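Local coordinates for SIRV1 hypothetical protein ORF119 (Sulfolobus islandicus rudivirus 1 variant xx, PDB 2X3G) that probably acts as a Rep-type HUH endonuclease that nicks DNA to start replication of the viral genome, at residues His66-Thr71 and Lys103-Tyr108. Residues are numbered along the deposited sequence; the frame is centred on the assembly and turned at random.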
loop_
_atom_site.group_PDB
_atom_site.type_symbol
_atom_site.label_atom_id
_atom_site.label_comp_id
_atom_site.label_asym_id
_atom_site.label_seq_id
_atom_site.Cartn_x
_atom_site.Cartn_y
_atom_site.Cartn_z
ATOM N N HIS A 66 -3.604 -10.328 -5.475
ATOM C CA HIS A 66 -2.501 -10.943 -6.218
ATOM C C HIS A 66 -1.843 -11.935 -5.288
ATOM O O HIS A 66 -1.624 -11.633 -4.123
ATOM C CB HIS A 66 -1.461 -9.920 -6.690
ATOM C CG HIS A 66 -1.997 -8.875 -7.605
ATOM N ND1 HIS A 66 -2.418 -9.147 -8.890
ATOM C CD2 HIS A 66 -2.176 -7.547 -7.423
ATOM C CE1 HIS A 66 -2.836 -8.031 -9.456
ATOM N NE2 HIS A 66 -2.706 -7.048 -8.585
ATOM N N ILE A 67 -1.525 -13.113 -5.810
ATOM C CA ILE A 67 -0.988 -14.181 -5.011
ATOM C C ILE A 67 0.155 -14.854 -5.756
ATOM O O ILE A 67 -0.003 -15.201 -6.918
ATOM C CB ILE A 67 -2.084 -15.220 -4.692
ATOM C CG1 ILE A 67 -3.266 -14.574 -3.965
ATOM C CG2 ILE A 67 -1.550 -16.339 -3.816
ATOM C CD1 ILE A 67 -4.291 -15.592 -3.480
ATOM N N LEU A 68 1.302 -15.015 -5.090
ATOM C CA LEU A 68 2.336 -15.946 -5.552
ATOM C C LEU A 68 2.307 -17.208 -4.721
ATOM O O LEU A 68 2.305 -17.162 -3.491
ATOM C CB LEU A 68 3.736 -15.363 -5.438
ATOM C CG LEU A 68 4.144 -14.336 -6.449
ATOM C CD1 LEU A 68 5.545 -13.853 -6.065
ATOM C CD2 LEU A 68 4.122 -14.908 -7.850
ATOM N N VAL A 69 2.265 -18.332 -5.411
ATOM C CA VAL A 69 2.306 -19.648 -4.772
ATOM C C VAL A 69 3.606 -20.308 -5.254
ATOM O O VAL A 69 3.823 -20.467 -6.448
ATOM C CB VAL A 69 1.074 -20.493 -5.139
ATOM C CG1 VAL A 69 1.225 -21.944 -4.634
ATOM C CG2 VAL A 69 -0.221 -19.860 -4.579
ATOM N N PHE A 70 4.465 -20.645 -4.312
ATOM C CA PHE A 70 5.666 -21.428 -4.566
ATOM C C PHE A 70 5.444 -22.855 -4.085
ATOM O O PHE A 70 5.170 -23.072 -2.919
ATOM C CB PHE A 70 6.807 -20.826 -3.783
ATOM C CG PHE A 70 7.005 -19.381 -4.053
ATOM C CD1 PHE A 70 6.437 -18.415 -3.215
ATOM C CD2 PHE A 70 7.754 -18.959 -5.145
ATOM C CE1 PHE A 70 6.636 -17.069 -3.457
ATOM C CE2 PHE A 70 7.962 -17.634 -5.377
ATOM C CZ PHE A 70 7.394 -16.674 -4.537
ATOM N N THR A 71 5.614 -23.814 -4.986
ATOM C CA THR A 71 5.261 -25.201 -4.716
ATOM C C THR A 71 6.039 -26.135 -5.648
ATOM O O THR A 71 6.450 -25.754 -6.747
ATOM C CB THR A 71 3.741 -25.426 -4.882
ATOM O OG1 THR A 71 3.378 -26.753 -4.494
ATOM C CG2 THR A 71 3.269 -25.189 -6.316
ATOM N N LYS A 103 10.955 -10.319 -10.563
ATOM C CA LYS A 103 11.017 -8.947 -10.086
ATOM C C LYS A 103 9.945 -8.066 -10.686
ATOM O O LYS A 103 9.405 -7.220 -10.005
ATOM C CB LYS A 103 12.387 -8.351 -10.336
ATOM C CG LYS A 103 13.449 -8.934 -9.444
ATOM C CD LYS A 103 14.746 -8.181 -9.607
ATOM C CE LYS A 103 15.754 -8.632 -8.569
ATOM N NZ LYS A 103 17.021 -7.914 -8.711
ATOM N N ASN A 104 9.639 -8.243 -11.966
ATOM C CA ASN A 104 8.561 -7.453 -12.585
ATOM C C ASN A 104 7.189 -7.824 -11.996
ATOM O O ASN A 104 6.305 -6.963 -11.825
ATOM C CB ASN A 104 8.573 -7.619 -14.109
ATOM C CG ASN A 104 9.647 -6.789 -14.785
ATOM O OD1 ASN A 104 10.014 -5.699 -14.323
ATOM N ND2 ASN A 104 10.136 -7.283 -15.917
ATOM N N VAL A 105 7.020 -9.098 -11.679
ATOM C CA VAL A 105 5.788 -9.569 -11.039
ATOM C C VAL A 105 5.685 -8.973 -9.632
ATOM O O VAL A 105 4.674 -8.396 -9.280
ATOM C CB VAL A 105 5.679 -11.120 -10.994
ATOM C CG1 VAL A 105 4.624 -11.558 -10.034
ATOM C CG2 VAL A 105 5.391 -11.704 -12.378
ATOM N N TYR A 106 6.740 -9.097 -8.850
ATOM C CA TYR A 106 6.776 -8.491 -7.511
ATOM C C TYR A 106 6.458 -6.995 -7.530
ATOM O O TYR A 106 5.672 -6.491 -6.716
ATOM C CB TYR A 106 8.146 -8.708 -6.893
ATOM C CG TYR A 106 8.252 -8.153 -5.493
ATOM C CD1 TYR A 106 7.829 -8.906 -4.395
ATOM C CD2 TYR A 106 8.762 -6.883 -5.262
ATOM C CE1 TYR A 106 7.919 -8.407 -3.116
ATOM C CE2 TYR A 106 8.852 -6.378 -3.965
ATOM C CZ TYR A 106 8.424 -7.169 -2.904
ATOM O OH TYR A 106 8.492 -6.706 -1.621
ATOM N N LYS A 107 7.104 -6.281 -8.447
ATOM C CA LYS A 107 6.910 -4.847 -8.590
ATOM C C LYS A 107 5.444 -4.547 -8.890
ATOM O O LYS A 107 4.852 -3.623 -8.321
ATOM C CB LYS A 107 7.842 -4.314 -9.690
ATOM C CG LYS A 107 7.739 -2.845 -9.994
ATOM C CD LYS A 107 9.082 -2.252 -10.535
ATOM C CE LYS A 107 8.869 -1.275 -11.682
ATOM N NZ LYS A 107 10.143 -0.529 -12.113
ATOM N N TYR A 108 4.840 -5.362 -9.745
ATOM C CA TYR A 108 3.448 -5.176 -10.118
ATOM C C TYR A 108 2.513 -5.411 -8.937
ATOM O O TYR A 108 1.547 -4.680 -8.741
ATOM C CB TYR A 108 3.083 -6.141 -11.239
ATOM C CG TYR A 108 1.694 -5.942 -11.779
ATOM C CD1 TYR A 108 1.406 -4.844 -12.569
ATOM C CD2 TYR A 108 0.672 -6.855 -11.513
ATOM C CE1 TYR A 108 0.151 -4.641 -13.079
ATOM C CE2 TYR A 108 -0.604 -6.654 -12.026
ATOM C CZ TYR A 108 -0.847 -5.547 -12.812
ATOM O OH TYR A 108 -2.082 -5.300 -13.353
HETATM O O HOH W 1 -3.477 -4.714 -10.645
#
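Tyr108 turns the edge of its phenol ring toward the face of the His66 imidazole, an offset edge-to-face pair with planes at 65° and centroids 5.4 Å apart. Tyr108 CE2 makes the closest approach, 3.7 Å from His66 CE1, while Tyr108 CD2 lies over the same ring. With Tyr108 CG anti to the backbone N (chi1 -175°), the ring reaches from the helix to the imidazole.

A water spans the polar ends of this pair, 3.2 Å from His66 NE2 and 3.1 Å from Tyr108 OH, meeting the imidazole at its edge and in its plane. On the other ring nitrogen, His66 ND1 is hydrogen-bonded to Thr20 OG1, so both nitrogens have a partner, which should restrain the imidazole's rotation. Lys111 adds a cation-pi contact to Tyr108.

The apolar part is small: Leu68 CD2 touches Val105 CG1 at 4.0 Å, one methyl against another.

His64 and His66 on one strand, facing a helical tyrosine, are consistent with the HUH motif and nucleophile of Rep-type nickases, where the histidines bind a metal. Helix 99-109 lies against one face of the antiparallel sheet at inner strand 64-71, which hydrogen-bonds to 49-55 and 15-22; helix 2-10 packs beside it through Val6, touched by Leu68 and Tyr106, while helix 30-44 meets Ile67 and Val69 on the opposite face.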